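Local coordinates for protein ribokinase (Giardia lamblia, PDB 6WHJ) that probably phosphorylates D-ribose at O-5 with ATP and magnesium, yielding ribose 5-phosphate for nucleotide and amino-acid synthesis or the pentose phosphate pathway, at residues S5-Y15 / D58-V68; F276-L287 / T303-A314. All blocks are in the same frame, centred on the assembly; numbering follows the deposited sequence.

Contact 1 pairs two parallel strands of the large central sheet by backbone bonds; contact 2 packs helices 272-287 and 301-318 by their side chains. Both are largely buried, and their centres lie about 17 Å apart. They hold different elements yet touch, since Ile9 and Lys8 of contact 1 pack on Cys281, Val282 and Met285 of helix 272-287. In contact 1, backbone bonds supply the order and the side chains divide between two sheet faces. Contact 2 instead rests on interlocking alanines and aromatic rings, with its charged pair at a partly exposed margin.

Contact 1 of 2, residues S5-Y15 / D58-V68; sequences STAKIVIIGSY and DPSRAFFVGAV
Arg61 O is the first acceptor of a parallel ladder between 5-15 and 58-68, taking two donors. Lys8 N comes in at 2.8 Å, tilted from the carbonyl plane, while Ile9 N arrives almost in line with the C=O bond. The side chain of Arg61 turns at chi3 (83°) and lies obliquely across that of Lys8, with Arg61 NH2 3.6 Å from Lys8 CD. Their cationic ends part: Lys8 NZ donates to Lys137 O, and Arg61 forms a salt bridge with Glu289.

Phe63 continues the ladder, its O accepting from Ile11 N at 2.8 Å; the bond from Phe63 N to Ile9 O is weak. Val65 N to Ile11 O and Gly13 N to Val65 O complete it. On the face shared with Val10, Ile12 and Val65, Phe63 CB rests against Ala7 CB at 3.7 Å, and Val10 CG1 meets the ring at its edge. Helix 131-135 covers Ala7, Val10 and Ile12.

Phe64 occupies the other face, beside Ile11 and helix 44-55. With CG anti to the backbone N (chi1 176°), its ring reaches Gly13, CZ lying 3.6 Å from Gly13 O. Gly66 N stands over one face of this ring. Beyond the ladder the two segments diverge, and a water donates to both Tyr15 O and Ala67 O.

Most facing backbone groups thus pair across the two strands, between apolar side chains, while Val10 and Ile12 bond to strand 140-143 beyond; near the end of 5-15, Ser14 hydrogen-bonds Glu146, a predicted substrate-binding residue.

Contact 2 of 2, residues F276-L287 / T303-A314; sequences FIGSFCVRLMEL and TIAEAARFASVA
Glu286 OE1 is gripped by Arg283 NH1, which it meets through its anti lone pair, and by Arg331, while Arg283 NH2 reaches across to Glu306 OE1 at 3.1 Å, a salt bridge whose hydrogen bond is weak, with guanidinium and carboxylate planes 65° apart. Leu287 CD2 lies over one guanidinium face. The side chains of Arg283 and Phe310 cross at about a right angle, with Arg283 CD over the ring face in a CH-pi contact, 4.0 Å from the centroid.

Away from this charged margin the packing is knobs-into-holes. Phe280 enters a hole formed by Ile304, Ala307, Ala308 and Ala311; its chi1 of 177° swings the ring away from the backbone N, and CE1 meets Ala307 CB at 3.6 Å. Ala307 sits among Phe280, Arg283, Leu284 and Leu287. Ala311 CB covers one face of the Phe276 ring, beside Gly273 and Thr239 of the predicted ATP site; helix 272-287 also carries Asp274, the predicted proton acceptor.

The alanines suit the close 7.8 Å axis approach. Around the pair, Ser279 and Phe310 touch Val55 of helix 44-55, the side chains of Cys281 and Leu284 pack against strand 140-143, and Ala308 and Ser312 meet Val258 of strand 255-258.

Contact 1 of 2, residues S5-Y15 / D58-V68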
# COMPACT_ATOMS: atom_id res chain seq x y z
N SER B 5 34.65 -9.97 14.47
CA SER B 5 33.63 -9.97 15.52
C SER B 5 33.38 -8.55 16.05
O SER B 5 32.24 -8.17 16.31
CB SER B 5 34.03 -10.90 16.66
OG SER B 5 32.93 -11.13 17.53
N THR B 6 34.45 -7.78 16.21
CA THR B 6 34.29 -6.36 16.49
C THR B 6 33.60 -5.70 15.31
O THR B 6 33.98 -5.92 14.16
CB THR B 6 35.66 -5.71 16.73
OG1 THR B 6 36.39 -6.46 17.70
CG2 THR B 6 35.52 -4.26 17.21
N ALA B 7 32.60 -4.88 15.58
CA ALA B 7 31.82 -4.28 14.51
C ALA B 7 32.63 -3.15 13.90
O ALA B 7 33.16 -2.30 14.63
CB ALA B 7 30.47 -3.78 15.02
N LYS B 8 32.75 -3.15 12.57
CA LYS B 8 33.47 -2.10 11.87
C LYS B 8 32.56 -1.19 11.05
O LYS B 8 32.94 -0.05 10.79
CB LYS B 8 34.53 -2.70 10.94
CG LYS B 8 35.51 -3.68 11.58
CD LYS B 8 36.82 -3.02 11.96
CE LYS B 8 36.73 -2.28 13.29
NZ LYS B 8 37.82 -1.26 13.44
N ILE B 9 31.36 -1.65 10.69
CA ILE B 9 30.37 -0.84 9.99
C ILE B 9 29.12 -0.82 10.86
O ILE B 9 28.56 -1.87 11.17
CB ILE B 9 30.05 -1.39 8.59
CG1 ILE B 9 31.31 -1.47 7.72
CG2 ILE B 9 28.98 -0.53 7.90
CD1 ILE B 9 31.14 -2.32 6.47
N VAL B 10 28.70 0.38 11.26
CA VAL B 10 27.50 0.58 12.07
C VAL B 10 26.50 1.33 11.20
O VAL B 10 26.80 2.42 10.69
CB VAL B 10 27.82 1.34 13.37
CG1 VAL B 10 26.57 1.55 14.20
CG2 VAL B 10 28.88 0.62 14.18
N ILE B 11 25.32 0.76 11.00
CA ILE B 11 24.28 1.38 10.19
C ILE B 11 23.12 1.75 11.11
O ILE B 11 22.49 0.87 11.71
CB ILE B 11 23.79 0.47 9.04
CG1 ILE B 11 24.96 0.00 8.17
CG2 ILE B 11 22.76 1.18 8.19
CD1 ILE B 11 25.47 -1.37 8.55
N ILE B 12 22.86 3.04 11.25
CA ILE B 12 21.79 3.55 12.09
C ILE B 12 20.68 4.01 11.15
O ILE B 12 20.81 5.05 10.50
CB ILE B 12 22.26 4.71 12.97
CG1 ILE B 12 23.56 4.34 13.71
CG2 ILE B 12 21.19 5.07 13.97
CD1 ILE B 12 24.27 5.54 14.35
N GLY B 13 19.59 3.25 11.09
CA GLY B 13 18.51 3.63 10.20
C GLY B 13 17.28 2.76 10.32
O GLY B 13 17.05 2.10 11.34
N SER B 14 16.50 2.75 9.26
CA SER B 14 15.14 2.25 9.32
C SER B 14 15.02 0.79 8.91
O SER B 14 15.84 0.26 8.14
CB SER B 14 14.24 3.09 8.41
OG SER B 14 14.73 3.00 7.09
N TYR B 15 13.99 0.14 9.43
CA TYR B 15 13.47 -1.09 8.86
C TYR B 15 12.01 -0.84 8.51
O TYR B 15 11.23 -0.39 9.35
CB TYR B 15 13.56 -2.30 9.81
CG TYR B 15 12.79 -3.47 9.23
CD1 TYR B 15 13.34 -4.25 8.23
CD2 TYR B 15 11.48 -3.73 9.62
CE1 TYR B 15 12.64 -5.29 7.66
CE2 TYR B 15 10.76 -4.78 9.04
CZ TYR B 15 11.36 -5.55 8.06
OH TYR B 15 10.68 -6.60 7.46
N ASP B 58 33.29 -11.93 6.62
CA ASP B 58 32.66 -12.34 7.87
C ASP B 58 31.55 -11.35 8.19
O ASP B 58 31.83 -10.16 8.42
CB ASP B 58 33.68 -12.41 9.01
CG ASP B 58 33.04 -12.39 10.40
OD1 ASP B 58 31.94 -12.96 10.58
OD2 ASP B 58 33.68 -11.84 11.33
N PRO B 59 30.28 -11.77 8.18
CA PRO B 59 29.18 -10.80 8.37
C PRO B 59 29.20 -10.10 9.72
O PRO B 59 28.61 -9.01 9.83
CB PRO B 59 27.92 -11.65 8.22
CG PRO B 59 28.35 -12.90 7.53
CD PRO B 59 29.80 -13.12 7.84
N SER B 60 29.88 -10.64 10.73
CA SER B 60 29.84 -10.03 12.06
C SER B 60 30.50 -8.66 12.12
O SER B 60 30.43 -8.01 13.16
CB SER B 60 30.47 -10.97 13.09
OG SER B 60 31.87 -10.94 13.02
N ARG B 61 31.12 -8.19 11.03
CA ARG B 61 31.71 -6.86 10.99
C ARG B 61 30.68 -5.76 10.76
O ARG B 61 30.98 -4.58 10.97
CB ARG B 61 32.76 -6.79 9.89
CG ARG B 61 33.67 -8.00 9.83
CD ARG B 61 34.94 -7.69 9.07
NE ARG B 61 35.92 -7.04 9.92
CZ ARG B 61 37.14 -6.67 9.53
NH1 ARG B 61 37.54 -6.91 8.29
NH2 ARG B 61 37.95 -6.09 10.40
N ALA B 62 29.48 -6.12 10.32
CA ALA B 62 28.39 -5.17 10.20
C ALA B 62 27.56 -5.16 11.48
O ALA B 62 27.52 -6.14 12.23
CB ALA B 62 27.51 -5.51 9.00
N PHE B 63 26.89 -4.04 11.72
CA PHE B 63 26.09 -3.88 12.93
C PHE B 63 24.92 -2.97 12.58
O PHE B 63 25.13 -1.84 12.11
CB PHE B 63 26.93 -3.29 14.07
CG PHE B 63 26.26 -3.33 15.43
CD1 PHE B 63 26.14 -4.52 16.12
CD2 PHE B 63 25.80 -2.17 16.03
CE1 PHE B 63 25.53 -4.55 17.36
CE2 PHE B 63 25.20 -2.20 17.27
CZ PHE B 63 25.06 -3.39 17.94
N PHE B 64 23.69 -3.46 12.75
CA PHE B 64 22.51 -2.67 12.40
C PHE B 64 21.89 -2.12 13.67
O PHE B 64 21.72 -2.84 14.66
CB PHE B 64 21.50 -3.50 11.61
CG PHE B 64 20.21 -2.76 11.32
CD1 PHE B 64 20.24 -1.54 10.66
CD2 PHE B 64 18.97 -3.31 11.66
CE1 PHE B 64 19.07 -0.85 10.39
CE2 PHE B 64 17.80 -2.62 11.38
CZ PHE B 64 17.84 -1.39 10.75
N VAL B 65 21.54 -0.83 13.64
CA VAL B 65 20.90 -0.15 14.75
C VAL B 65 19.57 0.38 14.25
O VAL B 65 19.54 1.22 13.34
CB VAL B 65 21.77 1.00 15.29
CG1 VAL B 65 21.10 1.64 16.50
CG2 VAL B 65 23.18 0.51 15.60
N GLY B 66 18.48 -0.12 14.82
CA GLY B 66 17.14 0.28 14.40
C GLY B 66 16.11 -0.11 15.43
O GLY B 66 16.39 -0.85 16.37
N ALA B 67 14.88 0.38 15.22
CA ALA B 67 13.76 0.12 16.12
C ALA B 67 12.56 -0.39 15.33
O ALA B 67 12.25 0.13 14.25
CB ALA B 67 13.38 1.37 16.91
N VAL B 68 11.92 -1.43 15.87
CA VAL B 68 10.73 -2.05 15.30
C VAL B 68 9.71 -2.24 16.42
O VAL B 68 10.02 -2.11 17.61
CB VAL B 68 11.04 -3.40 14.62
CG1 VAL B 68 12.06 -3.21 13.49
CG2 VAL B 68 11.52 -4.43 15.65
O HOH W 1 14.70 2.06 12.85
O HOH W 2 10.18 -0.37 12.11

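Contact 2 of 2, residues F276-L287 / T303-A314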
# COMPACT_ATOMS: atom_id res chain seq x y z
N PHE B 276 24.64 -0.80 -3.55
CA PHE B 276 25.83 -0.01 -3.86
C PHE B 276 26.39 0.64 -2.61
O PHE B 276 27.61 0.60 -2.37
CB PHE B 276 25.51 1.05 -4.92
CG PHE B 276 26.70 1.90 -5.31
CD1 PHE B 276 27.06 3.02 -4.57
CD2 PHE B 276 27.46 1.57 -6.42
CE1 PHE B 276 28.15 3.79 -4.93
CE2 PHE B 276 28.55 2.34 -6.78
CZ PHE B 276 28.90 3.45 -6.04
N ILE B 277 25.53 1.25 -1.79
CA ILE B 277 26.03 1.90 -0.59
C ILE B 277 26.65 0.87 0.35
O ILE B 277 27.75 1.08 0.88
CB ILE B 277 24.91 2.70 0.10
CG1 ILE B 277 24.48 3.88 -0.77
CG2 ILE B 277 25.34 3.17 1.48
CD1 ILE B 277 25.56 4.89 -0.96
N GLY B 278 25.99 -0.27 0.53
CA GLY B 278 26.52 -1.30 1.41
C GLY B 278 27.87 -1.83 0.95
O GLY B 278 28.81 -1.93 1.75
N SER B 279 27.98 -2.18 -0.34
CA SER B 279 29.24 -2.70 -0.86
C SER B 279 30.34 -1.65 -0.79
O SER B 279 31.48 -1.96 -0.41
CB SER B 279 29.06 -3.17 -2.30
OG SER B 279 27.99 -4.08 -2.37
N PHE B 280 30.01 -0.39 -1.11
CA PHE B 280 30.97 0.70 -1.00
C PHE B 280 31.54 0.77 0.42
O PHE B 280 32.75 0.93 0.60
CB PHE B 280 30.29 2.02 -1.37
CG PHE B 280 31.17 3.22 -1.21
CD1 PHE B 280 32.25 3.43 -2.05
CD2 PHE B 280 30.95 4.12 -0.16
CE1 PHE B 280 33.08 4.54 -1.90
CE2 PHE B 280 31.77 5.24 0.01
CZ PHE B 280 32.84 5.45 -0.86
N CYS B 281 30.68 0.62 1.43
CA CYS B 281 31.15 0.66 2.81
C CYS B 281 32.01 -0.55 3.15
O CYS B 281 33.01 -0.42 3.86
CB CYS B 281 29.97 0.78 3.77
SG CYS B 281 29.17 2.39 3.70
N VAL B 282 31.63 -1.73 2.66
CA VAL B 282 32.43 -2.93 2.93
C VAL B 282 33.84 -2.74 2.41
O VAL B 282 34.82 -2.91 3.14
CB VAL B 282 31.76 -4.18 2.34
CG1 VAL B 282 32.75 -5.34 2.28
CG2 VAL B 282 30.56 -4.57 3.19
N ARG B 283 33.97 -2.37 1.13
CA ARG B 283 35.30 -2.19 0.53
C ARG B 283 36.04 -1.01 1.12
O ARG B 283 37.26 -1.05 1.26
CB ARG B 283 35.17 -2.01 -0.98
CG ARG B 283 36.47 -2.24 -1.74
CD ARG B 283 37.01 -3.63 -1.51
NE ARG B 283 38.33 -3.79 -2.10
CZ ARG B 283 39.41 -4.21 -1.44
NH1 ARG B 283 39.32 -4.56 -0.16
NH2 ARG B 283 40.56 -4.31 -2.08
N LEU B 284 35.32 0.06 1.48
CA LEU B 284 35.95 1.20 2.13
C LEU B 284 36.56 0.78 3.45
O LEU B 284 37.73 1.09 3.74
CB LEU B 284 34.93 2.31 2.32
CG LEU B 284 35.43 3.72 2.60
CD1 LEU B 284 36.45 4.12 1.56
CD2 LEU B 284 34.24 4.68 2.56
N MET B 285 35.80 0.04 4.25
CA MET B 285 36.28 -0.44 5.54
C MET B 285 37.47 -1.38 5.38
O MET B 285 38.39 -1.37 6.20
CB MET B 285 35.15 -1.13 6.30
CG MET B 285 35.52 -1.64 7.68
SD MET B 285 36.13 -3.35 7.64
CE MET B 285 34.72 -4.17 6.91
N GLU B 286 37.48 -2.18 4.31
CA GLU B 286 38.58 -3.12 4.11
C GLU B 286 39.85 -2.40 3.69
O GLU B 286 40.95 -2.75 4.15
CB GLU B 286 38.20 -4.18 3.09
CG GLU B 286 37.24 -5.22 3.62
CD GLU B 286 36.69 -6.14 2.53
OE1 GLU B 286 37.06 -5.95 1.35
OE2 GLU B 286 35.92 -7.06 2.88
N LEU B 287 39.73 -1.39 2.83
CA LEU B 287 40.91 -0.66 2.38
C LEU B 287 41.56 0.11 3.53
O LEU B 287 42.77 0.37 3.48
CB LEU B 287 40.54 0.29 1.24
CG LEU B 287 40.12 -0.39 -0.07
CD1 LEU B 287 39.55 0.63 -1.05
CD2 LEU B 287 41.27 -1.17 -0.70
N THR B 303 41.64 5.77 -3.21
CA THR B 303 41.08 4.76 -2.32
C THR B 303 39.57 4.79 -2.36
O THR B 303 38.92 3.74 -2.40
CB THR B 303 41.58 4.97 -0.89
OG1 THR B 303 43.01 4.92 -0.84
CG2 THR B 303 41.00 3.89 0.03
N ILE B 304 38.98 5.99 -2.35
CA ILE B 304 37.54 6.13 -2.50
C ILE B 304 37.10 5.57 -3.84
O ILE B 304 36.04 4.94 -3.95
CB ILE B 304 37.12 7.61 -2.33
CG1 ILE B 304 37.72 8.18 -1.04
CG2 ILE B 304 35.60 7.77 -2.39
CD1 ILE B 304 37.25 7.48 0.22
N ALA B 305 37.90 5.80 -4.88
CA ALA B 305 37.55 5.29 -6.20
C ALA B 305 37.58 3.77 -6.24
O ALA B 305 36.69 3.15 -6.83
CB ALA B 305 38.50 5.87 -7.26
N GLU B 306 38.56 3.14 -5.58
CA GLU B 306 38.62 1.69 -5.60
C GLU B 306 37.42 1.08 -4.88
O GLU B 306 36.87 0.06 -5.32
CB GLU B 306 39.93 1.18 -5.00
CG GLU B 306 40.04 -0.34 -5.08
CD GLU B 306 41.32 -0.90 -4.49
OE1 GLU B 306 41.33 -2.11 -4.15
OE2 GLU B 306 42.32 -0.15 -4.38
N ALA B 307 36.99 1.69 -3.78
CA ALA B 307 35.80 1.21 -3.09
C ALA B 307 34.56 1.31 -3.98
O ALA B 307 33.71 0.42 -3.98
CB ALA B 307 35.60 1.99 -1.78
N ALA B 308 34.47 2.38 -4.78
CA ALA B 308 33.32 2.55 -5.65
C ALA B 308 33.34 1.61 -6.85
O ALA B 308 32.28 1.17 -7.31
CB ALA B 308 33.23 4.01 -6.11
N ARG B 309 34.54 1.27 -7.37
CA ARG B 309 34.61 0.25 -8.42
C ARG B 309 34.05 -1.07 -7.92
O ARG B 309 33.31 -1.76 -8.63
CB ARG B 309 36.05 0.06 -8.90
CG ARG B 309 36.58 1.14 -9.81
CD ARG B 309 37.96 0.77 -10.37
NE ARG B 309 39.08 1.07 -9.47
CZ ARG B 309 39.69 2.25 -9.41
NH1 ARG B 309 39.30 3.25 -10.19
NH2 ARG B 309 40.69 2.44 -8.56
N PHE B 310 34.39 -1.44 -6.69
CA PHE B 310 33.86 -2.64 -6.08
C PHE B 310 32.35 -2.55 -5.94
O PHE B 310 31.62 -3.48 -6.30
CB PHE B 310 34.55 -2.83 -4.72
CG PHE B 310 34.10 -4.03 -3.94
CD1 PHE B 310 34.74 -5.24 -4.11
CD2 PHE B 310 33.12 -3.92 -2.98
CE1 PHE B 310 34.36 -6.35 -3.35
CE2 PHE B 310 32.74 -5.01 -2.23
CZ PHE B 310 33.35 -6.22 -2.42
N ALA B 311 31.85 -1.39 -5.51
CA ALA B 311 30.41 -1.23 -5.32
C ALA B 311 29.67 -1.31 -6.65
O ALA B 311 28.54 -1.82 -6.70
CB ALA B 311 30.11 0.09 -4.61
N SER B 312 30.27 -0.80 -7.73
CA SER B 312 29.64 -0.89 -9.05
C SER B 312 29.46 -2.34 -9.48
O SER B 312 28.40 -2.73 -9.98
CB SER B 312 30.46 -0.12 -10.08
OG SER B 312 30.57 1.24 -9.72
N VAL B 313 30.49 -3.17 -9.29
CA VAL B 313 30.41 -4.57 -9.70
C VAL B 313 29.31 -5.28 -8.92
O VAL B 313 28.52 -6.05 -9.48
CB VAL B 313 31.78 -5.25 -9.53
CG1 VAL B 313 31.70 -6.76 -9.80
CG2 VAL B 313 32.82 -4.60 -10.43
N ALA B 314 29.23 -5.01 -7.61
CA ALA B 314 28.17 -5.63 -6.81
C ALA B 314 26.80 -5.13 -7.23
O ALA B 314 25.85 -5.92 -7.34
CB ALA B 314 28.43 -5.36 -5.33